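Local coordinates for protein dTDP-4-dehydrorhamnose 3,5-epimerase (Elizabethkingia anophelis NUHP1, PDB 6C46) that probably epimerises the C3' and C5' positions of dTDP-4-dehydro-6-deoxy-D-glucose to give dTDP-4-dehydro-beta-L-rhamnose, a step of dTDP-L-rhamnose biosynthesis, at residues 31-36 / 114-119; 121-126 / 141-146. All coordinates share one frame; numbering follows the deposited sequence.

Contact 1 of 2, residues 31-36 / 114-119; sequences RGYFYE and ENKLQF
On the flank of the RmlC-type cupin jelly roll, where strand 32-39 pairs antiparallel with a strand of the second subunit, two tyrosines of that strand, Tyr-33 and Tyr-35, receive the aliphatic chain of Lys-116 from the turn leading into strand 118-121. The direct contact is between side chains: no hydrogen bond joins 31-36 to 114-119, and the nearest CA atoms, of Tyr-35 and Lys-116, are 10.0 Å apart. Successive methylenes serve different rings. CD of Lys-116 lies 3.7 Å from CE2 of Tyr-35, while CE of Lys-116 approaches CZ of Tyr-33 at 3.6 Å; both approaches are oblique. The rings lie on one side of the strand because the residues alternate, and CE1 of Tyr-33 comes to the edge of the Tyr-35 ring, in its plane. In each tyrosine CG sits between the backbone N and the carbonyl carbon (chi1 65° in Tyr-33, 63° in Tyr-35), which sends the rings toward the lysine. The Lys-116 chain stays extended through CD and bends only at its end (chi4 63°), turning the ammonium back to its own turn, where NZ bonds to Glu-114 O at 3.2 Å. That turn is tied by an Asx turn, Leu-117 N to Asn-115 OD1, at 3.0 Å. Pro-24 touches both Tyr-35 and Lys-116, and Ile-58 of the second subunit packs on Tyr-35. A single water completes the join, 2.7 Å from Tyr-35 OH and donating to Lys-116 O at 2.8 Å.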
loop_
_atom_site.group_PDB
_atom_site.type_symbol
_atom_site.label_atom_id
_atom_site.label_comp_id
_atom_site.label_asym_id
_atom_site.label_seq_id
_atom_site.Cartn_x
_atom_site.Cartn_y
_atom_site.Cartn_z
ATOM N N ARG A 31 -5.153 16.071 14.952
ATOM C CA ARG A 31 -5.581 16.041 13.561
ATOM C C ARG A 31 -6.081 14.672 13.103
ATOM O O ARG A 31 -6.741 14.595 12.063
ATOM C CB ARG A 31 -4.410 16.469 12.671
ATOM N N GLY A 32 -5.866 13.608 13.878
ATOM C CA GLY A 32 -6.186 12.287 13.362
ATOM C C GLY A 32 -5.312 11.202 13.963
ATOM O O GLY A 32 -5.225 11.073 15.188
ATOM N N TYR A 33 -4.646 10.420 13.111
ATOM C CA TYR A 33 -3.749 9.368 13.580
ATOM C C TYR A 33 -2.662 9.133 12.538
ATOM O O TYR A 33 -2.752 9.590 11.396
ATOM C CB TYR A 33 -4.496 8.056 13.883
ATOM C CG TYR A 33 -5.145 7.341 12.697
ATOM C CD1 TYR A 33 -4.371 6.759 11.698
ATOM C CD2 TYR A 33 -6.526 7.172 12.626
ATOM C CE1 TYR A 33 -4.948 6.097 10.624
ATOM C CE2 TYR A 33 -7.116 6.482 11.550
ATOM C CZ TYR A 33 -6.321 5.950 10.562
ATOM O OH TYR A 33 -6.872 5.288 9.479
ATOM N N PHE A 34 -1.635 8.396 12.940
ATOM C CA PHE A 34 -0.608 7.966 12.005
ATOM C C PHE A 34 -0.056 6.640 12.483
ATOM O O PHE A 34 -0.061 6.360 13.683
ATOM C CB PHE A 34 0.525 8.991 11.903
ATOM N N TYR A 35 0.432 5.832 11.538
ATOM C CA TYR A 35 1.131 4.606 11.897
ATOM C C TYR A 35 2.019 4.164 10.749
ATOM O O TYR A 35 1.791 4.516 9.584
ATOM C CB TYR A 35 0.185 3.460 12.298
ATOM C CG TYR A 35 -0.781 2.928 11.251
ATOM C CD1 TYR A 35 -0.529 1.720 10.610
ATOM C CD2 TYR A 35 -1.993 3.584 10.972
ATOM C CE1 TYR A 35 -1.437 1.184 9.683
ATOM C CE2 TYR A 35 -2.913 3.050 10.043
ATOM C CZ TYR A 35 -2.614 1.866 9.400
ATOM O OH TYR A 35 -3.503 1.329 8.496
ATOM N N GLU A 36 3.063 3.426 11.120
ATOM C CA GLU A 36 3.929 2.744 10.172
ATOM C C GLU A 36 3.261 1.423 9.825
ATOM O O GLU A 36 3.183 0.519 10.656
ATOM C CB GLU A 36 5.323 2.524 10.765
ATOM C CG GLU A 36 6.304 1.844 9.786
ATOM C CD GLU A 36 7.660 1.559 10.419
ATOM O OE1 GLU A 36 7.730 0.754 11.375
ATOM O OE2 GLU A 36 8.653 2.155 9.955
ATOM N N GLU A 114 -11.468 -0.790 9.560
ATOM C CA GLU A 114 -11.480 -0.410 10.962
ATOM C C GLU A 114 -10.341 -1.067 11.722
ATOM O O GLU A 114 -9.670 -0.398 12.517
ATOM C CB GLU A 114 -12.825 -0.770 11.594
ATOM C CG GLU A 114 -12.937 -0.368 13.050
ATOM C CD GLU A 114 -14.346 -0.523 13.602
ATOM O OE1 GLU A 114 -15.085 -1.420 13.137
ATOM O OE2 GLU A 114 -14.713 0.262 14.506
ATOM N N ASN A 115 -10.092 -2.371 11.515
ATOM C CA ASN A 115 -9.104 -2.983 12.406
ATOM C C ASN A 115 -7.675 -2.804 11.928
ATOM O O ASN A 115 -6.744 -3.051 12.709
ATOM C CB ASN A 115 -9.433 -4.476 12.712
ATOM C CG ASN A 115 -9.231 -5.467 11.538
ATOM O OD1 ASN A 115 -8.481 -5.251 10.576
ATOM N ND2 ASN A 115 -9.914 -6.610 11.659
ATOM N N LYS A 116 -7.471 -2.362 10.680
ATOM C CA LYS A 116 -6.153 -2.008 10.151
ATOM C C LYS A 116 -5.167 -3.169 10.176
ATOM O O LYS A 116 -3.952 -2.968 10.008
ATOM C CB LYS A 116 -5.561 -0.818 10.912
ATOM C CG LYS A 116 -6.484 0.384 10.981
ATOM C CD LYS A 116 -5.834 1.526 11.814
ATOM C CE LYS A 116 -6.796 2.690 12.057
ATOM N NZ LYS A 116 -7.992 2.323 12.858
ATOM N N LEU A 117 -5.658 -4.395 10.325
ATOM C CA LEU A 117 -4.759 -5.537 10.373
ATOM C C LEU A 117 -4.212 -5.894 8.991
ATOM O O LEU A 117 -4.855 -5.686 7.959
ATOM C CB LEU A 117 -5.493 -6.754 10.957
ATOM C CG LEU A 117 -5.936 -6.595 12.427
ATOM C CD1 LEU A 117 -6.746 -7.830 12.949
ATOM C CD2 LEU A 117 -4.721 -6.350 13.312
ATOM N N GLN A 118 -3.019 -6.479 8.981
ATOM C CA GLN A 118 -2.478 -7.097 7.782
ATOM C C GLN A 118 -2.174 -8.558 8.074
ATOM O O GLN A 118 -1.831 -8.923 9.201
ATOM C CB GLN A 118 -1.197 -6.423 7.329
ATOM C CG GLN A 118 -1.353 -4.939 7.017
ATOM C CD GLN A 118 0.012 -4.318 6.957
ATOM O OE1 GLN A 118 0.633 -4.304 5.908
ATOM N NE2 GLN A 118 0.519 -3.868 8.114
ATOM N N PHE A 119 -2.223 -9.369 7.027
ATOM C CA PHE A 119 -2.080 -10.817 7.138
ATOM C C PHE A 119 -0.968 -11.204 6.176
ATOM O O PHE A 119 -1.042 -10.881 4.982
ATOM C CB PHE A 119 -3.416 -11.482 6.779
ATOM C CG PHE A 119 -3.486 -12.979 7.018
ATOM C CD1 PHE A 119 -4.281 -13.771 6.194
ATOM C CD2 PHE A 119 -2.844 -13.573 8.080
ATOM C CE1 PHE A 119 -4.408 -15.153 6.422
ATOM C CE2 PHE A 119 -2.956 -14.937 8.308
ATOM C CZ PHE A 119 -3.738 -15.734 7.470
HETATM O O HOH W 1 -3.057 -1.277 7.952
#

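Contact 2 of 2, residues 121-126 / 141-146; sequences VPRGFA and KCDNFY
Arg-123 reaches across to Asp-143 and Asn-144 with its guanidinium, gripping the aspartate side-on through two nitrogens. NE donates to Asp-143 OD1 at 2.8 Å and 160°, a salt bridge that meets the syn side of the carboxylate while lying close to the guanidinium plane. NH2 turns to the backbone, giving a 3.0 Å bond to Asp-143 O; the donor stands above that carbonyl's plane, although the oxygen lies in the plane of the guanidinium. The NH2 bond to OD1 is weak. With carboxylate and guanidinium planes 88° apart, this is not the coplanar, two-oxygen form of the salt bridge. Asn-144 instead lays its amide nearly parallel to the guanidinium, 13° between planes, with ND2 3.2 Å above one face and offset toward the rim.

The second shell fixes these partners. Asp-143 OD1 also accepts from Ala-79 N and OD2 from Asn-50 ND2, so both carboxylate oxygens are held; Asn-144 ND2 donates to the carbonyls of Lys-75 and Ala-77, and OD1 takes Phe-145 N at 2.9 Å. On the other side, Arg-123 occupies a type II turn, Pro-122 to Phe-125, and its chain runs extended from CG to NE. The arrangement bridges the turn between strands 118-121 and 125-131 and the end of strand 135-142 in the cupin barrel, just before Tyr-146, predicted to stack on the substrate's thymine.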
loop_
_atom_site.group_PDB
_atom_site.type_symbol
_atom_site.label_atom_id
_atom_site.label_comp_id
_atom_site.label_asym_id
_atom_site.label_seq_id
_atom_site.Cartn_x
_atom_site.Cartn_y
_atom_site.Cartn_z
ATOM N N VAL A 121 0.972 -14.052 4.288
ATOM C CA VAL A 121 0.757 -15.397 3.765
ATOM C C VAL A 121 2.035 -15.809 3.031
ATOM O O VAL A 121 2.338 -15.253 1.956
ATOM C CB VAL A 121 -0.443 -15.432 2.803
ATOM C CG1 VAL A 121 -0.701 -16.844 2.348
ATOM C CG2 VAL A 121 -1.706 -14.832 3.448
ATOM N N PRO A 122 2.806 -16.753 3.549
ATOM C CA PRO A 122 4.095 -17.104 2.920
ATOM C C PRO A 122 3.926 -17.727 1.540
ATOM O O PRO A 122 2.857 -18.210 1.171
ATOM C CB PRO A 122 4.697 -18.140 3.888
ATOM C CG PRO A 122 3.921 -17.953 5.209
ATOM C CD PRO A 122 2.553 -17.485 4.810
ATOM N N ARG A 123 5.032 -17.758 0.783
ATOM C CA ARG A 123 5.114 -18.622 -0.381
ATOM C C ARG A 123 4.826 -20.065 0.022
ATOM O O ARG A 123 5.230 -20.504 1.099
ATOM C CB ARG A 123 6.506 -18.562 -1.003
ATOM C CG ARG A 123 6.862 -17.179 -1.598
ATOM C CD ARG A 123 8.170 -17.236 -2.381
ATOM N NE ARG A 123 8.500 -15.906 -2.911
ATOM C CZ ARG A 123 9.472 -15.689 -3.784
ATOM N NH1 ARG A 123 10.195 -16.722 -4.225
ATOM N NH2 ARG A 123 9.715 -14.446 -4.224
ATOM N N GLY A 124 4.165 -20.806 -0.876
ATOM C CA GLY A 124 3.768 -22.190 -0.634
ATOM C C GLY A 124 2.399 -22.333 0.004
ATOM O O GLY A 124 1.993 -23.454 0.347
ATOM N N PHE A 125 1.695 -21.234 0.210
ATOM C CA PHE A 125 0.342 -21.230 0.737
ATOM C C PHE A 125 -0.624 -20.952 -0.396
ATOM O O PHE A 125 -0.251 -20.372 -1.417
ATOM C CB PHE A 125 0.152 -20.130 1.797
ATOM C CG PHE A 125 0.712 -20.473 3.161
ATOM C CD1 PHE A 125 2.059 -20.778 3.328
ATOM C CD2 PHE A 125 -0.121 -20.475 4.277
ATOM C CE1 PHE A 125 2.580 -21.083 4.609
ATOM C CE2 PHE A 125 0.385 -20.771 5.556
ATOM C CZ PHE A 125 1.739 -21.099 5.710
ATOM N N ALA A 126 -1.875 -21.356 -0.205
ATOM C CA ALA A 126 -2.963 -20.855 -1.031
ATOM C C ALA A 126 -3.730 -19.815 -0.240
ATOM O O ALA A 126 -3.733 -19.829 0.992
ATOM C CB ALA A 126 -3.910 -21.972 -1.485
ATOM N N LYS A 141 -0.104 -7.093 -1.511
ATOM C CA LYS A 141 1.262 -6.916 -1.981
ATOM C C LYS A 141 1.876 -8.294 -2.143
ATOM O O LYS A 141 1.700 -9.161 -1.277
ATOM C CB LYS A 141 2.089 -6.101 -0.985
ATOM C CG LYS A 141 1.399 -4.830 -0.447
ATOM C CD LYS A 141 2.371 -3.918 0.328
ATOM C CE LYS A 141 3.456 -3.300 -0.571
ATOM N NZ LYS A 141 4.406 -2.359 0.111
ATOM N N CYS A 142 2.611 -8.492 -3.231
ATOM C CA CYS A 142 3.200 -9.791 -3.525
ATOM C C CYS A 142 4.703 -9.655 -3.575
ATOM O O CYS A 142 5.213 -8.672 -4.117
ATOM C CB CYS A 142 2.722 -10.338 -4.854
ATOM S SG CYS A 142 0.931 -10.542 -4.923
ATOM N N ASP A 143 5.404 -10.678 -3.073
ATOM C CA ASP A 143 6.860 -10.689 -3.107
ATOM C C ASP A 143 7.406 -11.386 -4.354
ATOM O O ASP A 143 8.596 -11.702 -4.414
ATOM C CB ASP A 143 7.414 -11.278 -1.790
ATOM C CG ASP A 143 7.579 -12.802 -1.807
ATOM O OD1 ASP A 143 6.973 -13.525 -2.624
ATOM O OD2 ASP A 143 8.335 -13.292 -0.936
ATOM N N ASN A 144 6.572 -11.570 -5.383
ATOM C CA ASN A 144 7.027 -12.139 -6.643
ATOM C C ASN A 144 6.049 -11.694 -7.714
ATOM O O ASN A 144 4.922 -11.287 -7.416
ATOM C CB ASN A 144 7.109 -13.675 -6.552
ATOM C CG ASN A 144 8.139 -14.283 -7.478
ATOM O OD1 ASN A 144 8.643 -13.644 -8.415
ATOM N ND2 ASN A 144 8.443 -15.560 -7.237
ATOM N N PHE A 145 6.469 -11.817 -8.956
ATOM C CA PHE A 145 5.699 -11.256 -10.058
ATOM C C PHE A 145 4.663 -12.252 -10.581
ATOM O O PHE A 145 4.784 -13.474 -10.419
ATOM C CB PHE A 145 6.653 -10.816 -11.175
ATOM C CG PHE A 145 7.608 -9.726 -10.743
ATOM C CD1 PHE A 145 7.148 -8.426 -10.555
ATOM C CD2 PHE A 145 8.946 -10.005 -10.505
ATOM C CE1 PHE A 145 8.012 -7.407 -10.134
ATOM C CE2 PHE A 145 9.825 -9.007 -10.081
ATOM C CZ PHE A 145 9.350 -7.697 -9.904
ATOM N N TYR A 146 3.623 -11.694 -11.194
ATOM C CA TYR A 146 2.563 -12.463 -11.841
ATOM C C TYR A 146 3.106 -13.410 -12.909
ATOM O O TYR A 146 3.942 -13.031 -13.736
ATOM C CB TYR A 146 1.561 -11.493 -12.486
ATOM C CG TYR A 146 0.493 -12.167 -13.305
ATOM C CD1 TYR A 146 -0.591 -12.779 -12.686
ATOM C CD2 TYR A 146 0.550 -12.169 -14.692
ATOM C CE1 TYR A 146 -1.600 -13.392 -13.441
ATOM C CE2 TYR A 146 -0.448 -12.773 -15.455
ATOM C CZ TYR A 146 -1.520 -13.383 -14.817
ATOM O OH TYR A 146 -2.510 -13.989 -15.558
#

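How the contacts relate
The two contacts follow in series along the chain, contact 1 closing at residue 119 before contact 2 opens at 121, and their centres lie about 23 Å apart. Strand 118-121 connects them: it begins within 114-119 and ends at the turn carrying 121-126. Both reach the six-stranded sheet, in which strand 80-86 separates 118-121 from 135-142. The centre of contact 1 is about 18 Å, and that of contact 2 about 9 Å, from the chain centre. Both also touch the second subunit. Strand 118-121 thus runs from the region of subunit pairing to the turn beside the loop that carries the probable nucleotide-stacking tyrosine.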